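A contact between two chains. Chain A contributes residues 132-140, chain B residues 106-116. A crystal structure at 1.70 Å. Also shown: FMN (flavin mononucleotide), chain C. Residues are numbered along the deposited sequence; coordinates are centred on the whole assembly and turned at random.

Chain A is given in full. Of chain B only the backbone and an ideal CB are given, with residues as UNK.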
# COMPACT_ATOMS: atom_id res chain seq x y z
N CYS A 132 8.97 6.70 -8.39
CA CYS A 132 9.58 5.44 -7.95
C CYS A 132 9.57 5.32 -6.44
O CYS A 132 9.79 6.32 -5.75
CB CYS A 132 11.03 5.37 -8.45
SG CYS A 132 11.85 3.75 -8.40
N TRP A 133 9.37 4.10 -5.92
CA TRP A 133 9.57 3.79 -4.52
C TRP A 133 11.06 3.86 -4.26
O TRP A 133 11.83 3.19 -4.92
CB TRP A 133 9.08 2.37 -4.19
CG TRP A 133 9.01 2.08 -2.73
CD1 TRP A 133 10.05 1.98 -1.86
CD2 TRP A 133 7.83 1.80 -1.97
NE1 TRP A 133 9.59 1.69 -0.61
CE2 TRP A 133 8.23 1.56 -0.64
CE3 TRP A 133 6.47 1.71 -2.30
CZ2 TRP A 133 7.31 1.29 0.36
CZ3 TRP A 133 5.56 1.43 -1.31
CH2 TRP A 133 5.99 1.19 0.02
N ILE A 134 11.45 4.64 -3.27
CA ILE A 134 12.81 4.70 -2.76
C ILE A 134 12.80 4.15 -1.33
O ILE A 134 12.20 4.76 -0.45
CB ILE A 134 13.34 6.16 -2.82
CG1 ILE A 134 13.04 6.78 -4.23
CG2 ILE A 134 14.79 6.20 -2.46
CD1 ILE A 134 13.70 6.00 -5.40
N ASN A 135 13.42 2.98 -1.13
CA ASN A 135 13.34 2.22 0.14
C ASN A 135 14.51 2.41 1.09
O ASN A 135 14.50 1.82 2.15
CB ASN A 135 13.15 0.74 -0.17
CG ASN A 135 12.29 0.01 0.87
OD1 ASN A 135 11.34 0.57 1.41
ND2 ASN A 135 12.60 -1.25 1.10
N GLN A 136 15.50 3.22 0.73
CA GLN A 136 16.77 3.19 1.46
C GLN A 136 16.71 3.84 2.84
O GLN A 136 17.62 3.62 3.65
CB GLN A 136 17.90 3.79 0.63
CG GLN A 136 18.34 2.87 -0.47
CD GLN A 136 17.26 2.62 -1.48
OE1 GLN A 136 16.69 3.57 -2.04
NE2 GLN A 136 16.97 1.33 -1.78
N LEU A 137 15.66 4.59 3.15
CA LEU A 137 15.53 5.12 4.54
C LEU A 137 14.90 4.12 5.55
O LEU A 137 14.96 4.34 6.74
CB LEU A 137 14.77 6.45 4.54
CG LEU A 137 15.60 7.68 4.15
CD1 LEU A 137 14.72 8.92 3.91
CD2 LEU A 137 16.67 7.96 5.20
N GLY A 138 14.32 3.01 5.10
CA GLY A 138 13.75 2.05 6.06
C GLY A 138 14.75 1.51 7.05
O GLY A 138 14.45 1.43 8.25
N THR A 139 15.91 1.09 6.58
CA THR A 139 16.91 0.46 7.47
C THR A 139 17.96 1.46 7.95
O THR A 139 18.79 1.13 8.83
CB THR A 139 17.64 -0.67 6.78
OG1 THR A 139 18.26 -0.15 5.61
CG2 THR A 139 16.68 -1.79 6.42
N THR A 140 17.91 2.68 7.44
CA THR A 140 18.89 3.70 7.80
C THR A 140 18.35 4.88 8.63
O THR A 140 19.14 5.68 9.14
CB THR A 140 19.61 4.30 6.54
OG1 THR A 140 18.67 4.98 5.69
CG2 THR A 140 20.41 3.23 5.79
N UNK B 106 10.91 -11.07 3.05
CA UNK B 106 11.40 -9.67 3.02
C UNK B 106 10.64 -8.81 4.00
O UNK B 106 9.44 -9.01 4.21
CB UNK B 106 11.28 -9.08 1.62
N UNK B 107 11.30 -7.79 4.55
CA UNK B 107 10.67 -7.02 5.63
C UNK B 107 9.52 -6.20 5.11
O UNK B 107 8.59 -5.86 5.86
CB UNK B 107 11.69 -6.11 6.31
N UNK B 108 9.55 -5.90 3.81
CA UNK B 108 8.52 -5.12 3.16
C UNK B 108 7.37 -5.96 2.59
O UNK B 108 6.53 -5.44 1.81
CB UNK B 108 9.15 -4.29 2.04
N UNK B 109 7.33 -7.24 2.94
CA UNK B 109 6.27 -8.15 2.42
C UNK B 109 4.85 -7.59 2.51
O UNK B 109 4.07 -7.68 1.54
CB UNK B 109 6.31 -9.47 3.19
N UNK B 110 4.52 -6.97 3.63
CA UNK B 110 3.19 -6.43 3.80
C UNK B 110 2.96 -5.18 2.99
O UNK B 110 1.82 -4.87 2.63
CB UNK B 110 2.93 -6.14 5.28
N UNK B 111 4.03 -4.42 2.74
CA UNK B 111 3.86 -3.24 1.91
C UNK B 111 3.60 -3.61 0.46
O UNK B 111 2.77 -2.95 -0.21
CB UNK B 111 5.09 -2.34 2.01
N UNK B 112 4.24 -4.65 -0.07
CA UNK B 112 3.82 -5.15 -1.39
C UNK B 112 2.29 -5.33 -1.41
O UNK B 112 1.61 -4.89 -2.30
CB UNK B 112 4.52 -6.47 -1.72
N UNK B 113 1.80 -6.08 -0.43
CA UNK B 113 0.38 -6.43 -0.36
C UNK B 113 -0.50 -5.21 -0.28
O UNK B 113 -1.53 -5.16 -0.93
CB UNK B 113 0.11 -7.33 0.85
N UNK B 114 -0.08 -4.22 0.52
CA UNK B 114 -0.87 -2.99 0.68
C UNK B 114 -0.96 -2.24 -0.64
O UNK B 114 -2.03 -1.64 -1.00
CB UNK B 114 -0.26 -2.09 1.76
N UNK B 115 0.14 -2.24 -1.39
CA UNK B 115 0.09 -1.59 -2.72
C UNK B 115 -0.93 -2.24 -3.64
O UNK B 115 -1.70 -1.57 -4.33
CB UNK B 115 1.47 -1.63 -3.38
N UNK B 116 -0.91 -3.56 -3.67
CA UNK B 116 -1.85 -4.37 -4.45
C UNK B 116 -3.28 -4.06 -4.00
O UNK B 116 -4.19 -3.82 -4.81
CB UNK B 116 -1.55 -5.86 -4.29
N1 FMN C . 12.74 0.63 -6.73
C2 FMN C . 13.96 1.25 -6.57
O2 FMN C . 14.57 1.69 -7.55
N3 FMN C . 14.55 1.38 -5.33
C4 FMN C . 13.93 0.87 -4.24
O4 FMN C . 14.39 1.20 -3.13
C4A FMN C . 12.68 0.25 -4.39
N5 FMN C . 12.03 -0.24 -3.29
C5A FMN C . 10.79 -0.84 -3.39
C6 FMN C . 10.15 -1.29 -2.24
C7 FMN C . 8.87 -1.86 -2.31
C7M FMN C . 8.09 -2.17 -1.04
C8 FMN C . 8.24 -1.93 -3.56
C8M FMN C . 6.73 -2.08 -3.60
C9 FMN C . 8.88 -1.46 -4.71
C9A FMN C . 10.16 -0.91 -4.64
N10 FMN C . 10.84 -0.45 -5.78
C10 FMN C . 12.07 0.16 -5.64
C1' FMN C . 10.20 -0.50 -7.15
C2' FMN C . 10.16 -1.94 -7.67
O2' FMN C . 11.46 -2.34 -8.09
C3' FMN C . 9.22 -1.98 -8.85
O3' FMN C . 7.91 -1.77 -8.37
C4' FMN C . 9.24 -3.33 -9.59
O4' FMN C . 10.49 -3.52 -10.23
C5' FMN C . 8.12 -3.41 -10.62
O5' FMN C . 8.31 -2.41 -11.62
P FMN C . 7.17 -1.31 -11.96
O1P FMN C . 5.89 -2.02 -12.17
O2P FMN C . 7.67 -0.45 -13.13
O3P FMN C . 6.95 -0.46 -10.73

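Position 106 has an extended backbone (phi/psi -95/149) and no chain A atom within 5.5 Å of its ideal CB, so this contact leaves the choice open. It is Gln B106, whose carbonyl O accepts from the backbone N of position 109 at 3.0 Å, closing a type I turn.

At 107 the CA-to-CB bond points toward chain A, yet the ideal CB again has no chain A atom within 5.5 Å. Across the gap lie the amide of Asn A135, the bare CA of Gly A138 and the methyl of Thr A139. Only a long side chain could span it; Arg, Lys, Met or a large aromatic would be plausible. The residue is Trp B107, chi1 68° (p). Its CZ2 comes to 3.4 Å from Asn A135 ND2, its CH2 to 4.1 Å from Gly A138 CA, and its NE1 to 3.9 Å from Thr A139 CG2. An ideal CB on Gly A138 would lie 2.7 Å from Trp B107 CZ2, a clash, so the glycine makes room for the ring.

Position 108 directly precedes the helix, where Ser, Thr, Asp or Asn often cap. Its CB points toward chain A, 4.7 Å from Asn A135 ND2, with the flavin nearby, so a broad apolar group also suits. Trp B108 takes the second option: CE3 lies 3.8 Å from Asn A135 ND2, and CB 3.9 Å from FMN C7M.

Positions 109 and 110 are helical and out of reach, so small residues are compatible; they are Ala B109 and Gly B110.

At 111 the CB points toward chain A, 4.2 Å from Trp A133 CH2. Leu, Ile or Met would suit this indole. The residue is Met B111, modelled as selenomethionine: CE reaches 3.5 Å from Trp A133 CZ2, and SE sits 5.0 Å from the centroid of the six-membered ring of Trp A133, at its edge. The indole is itself tethered, Trp A133 NE1 donating to Asn A135 OD1 at 2.9 Å.

At 112 the CA-to-CB bond points away from chain A, but the ideal CB is about 5.3 Å from FMN C8M, so Asp, Asn, Leu or another side chain of moderate length could approach the flavin. Asp B112 brings OD1 to 3.7 Å from FMN C8M; its carboxylate is hydrogen-bonded elsewhere in the structure.

Positions 113 and 114 do not reach chain A and hold Cys B113 and Ala B114.

One helical turn beyond 111, position 115 points toward the same indole, but its CB is over 5.5 Å away. Cys, Val, Leu or Met could help close the gap. Cys B115, chi1 -70° (m), places SG 3.7 Å from Trp A133 CZ3, oblique to the ring.

Position 116, out of reach, is Ala B116.

Chain B 106-116: QWWAGMDCACA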
# COMPACT_ATOMS: atom_id res chain seq x y z
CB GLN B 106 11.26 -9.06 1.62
CG GLN B 106 11.72 -9.93 0.45
CD GLN B 106 13.16 -10.39 0.54
OE1 GLN B 106 13.99 -9.78 1.20
NE2 GLN B 106 13.47 -11.49 -0.14
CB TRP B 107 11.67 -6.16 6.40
CG TRP B 107 12.29 -5.01 5.66
CD1 TRP B 107 13.54 -4.98 5.12
CD2 TRP B 107 11.73 -3.69 5.48
NE1 TRP B 107 13.79 -3.74 4.60
CE2 TRP B 107 12.70 -2.93 4.79
CE3 TRP B 107 10.53 -3.08 5.85
CZ2 TRP B 107 12.50 -1.59 4.47
CZ3 TRP B 107 10.30 -1.74 5.47
CH2 TRP B 107 11.28 -1.02 4.79
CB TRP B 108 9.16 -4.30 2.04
CG TRP B 108 9.80 -5.14 0.99
CD1 TRP B 108 9.18 -5.78 -0.05
CD2 TRP B 108 11.20 -5.41 0.86
NE1 TRP B 108 10.12 -6.45 -0.80
CE2 TRP B 108 11.36 -6.24 -0.27
CE3 TRP B 108 12.33 -5.02 1.58
CZ2 TRP B 108 12.62 -6.69 -0.70
CZ3 TRP B 108 13.57 -5.46 1.16
CH2 TRP B 108 13.70 -6.30 0.03
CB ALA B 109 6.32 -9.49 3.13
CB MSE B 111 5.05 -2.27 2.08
CG MSE B 111 5.18 -1.76 3.51
SE MSE B 111 6.33 -0.24 3.73
CE MSE B 111 7.86 -1.05 2.91
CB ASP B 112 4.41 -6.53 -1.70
CG ASP B 112 5.89 -6.52 -2.07
OD1 ASP B 112 6.54 -5.47 -2.11
OD2 ASP B 112 6.38 -7.64 -2.34
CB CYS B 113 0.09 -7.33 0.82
SG CYS B 113 0.85 -8.96 0.63
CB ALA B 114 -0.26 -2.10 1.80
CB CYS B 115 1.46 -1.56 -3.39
SG CYS B 115 2.66 -0.45 -2.63
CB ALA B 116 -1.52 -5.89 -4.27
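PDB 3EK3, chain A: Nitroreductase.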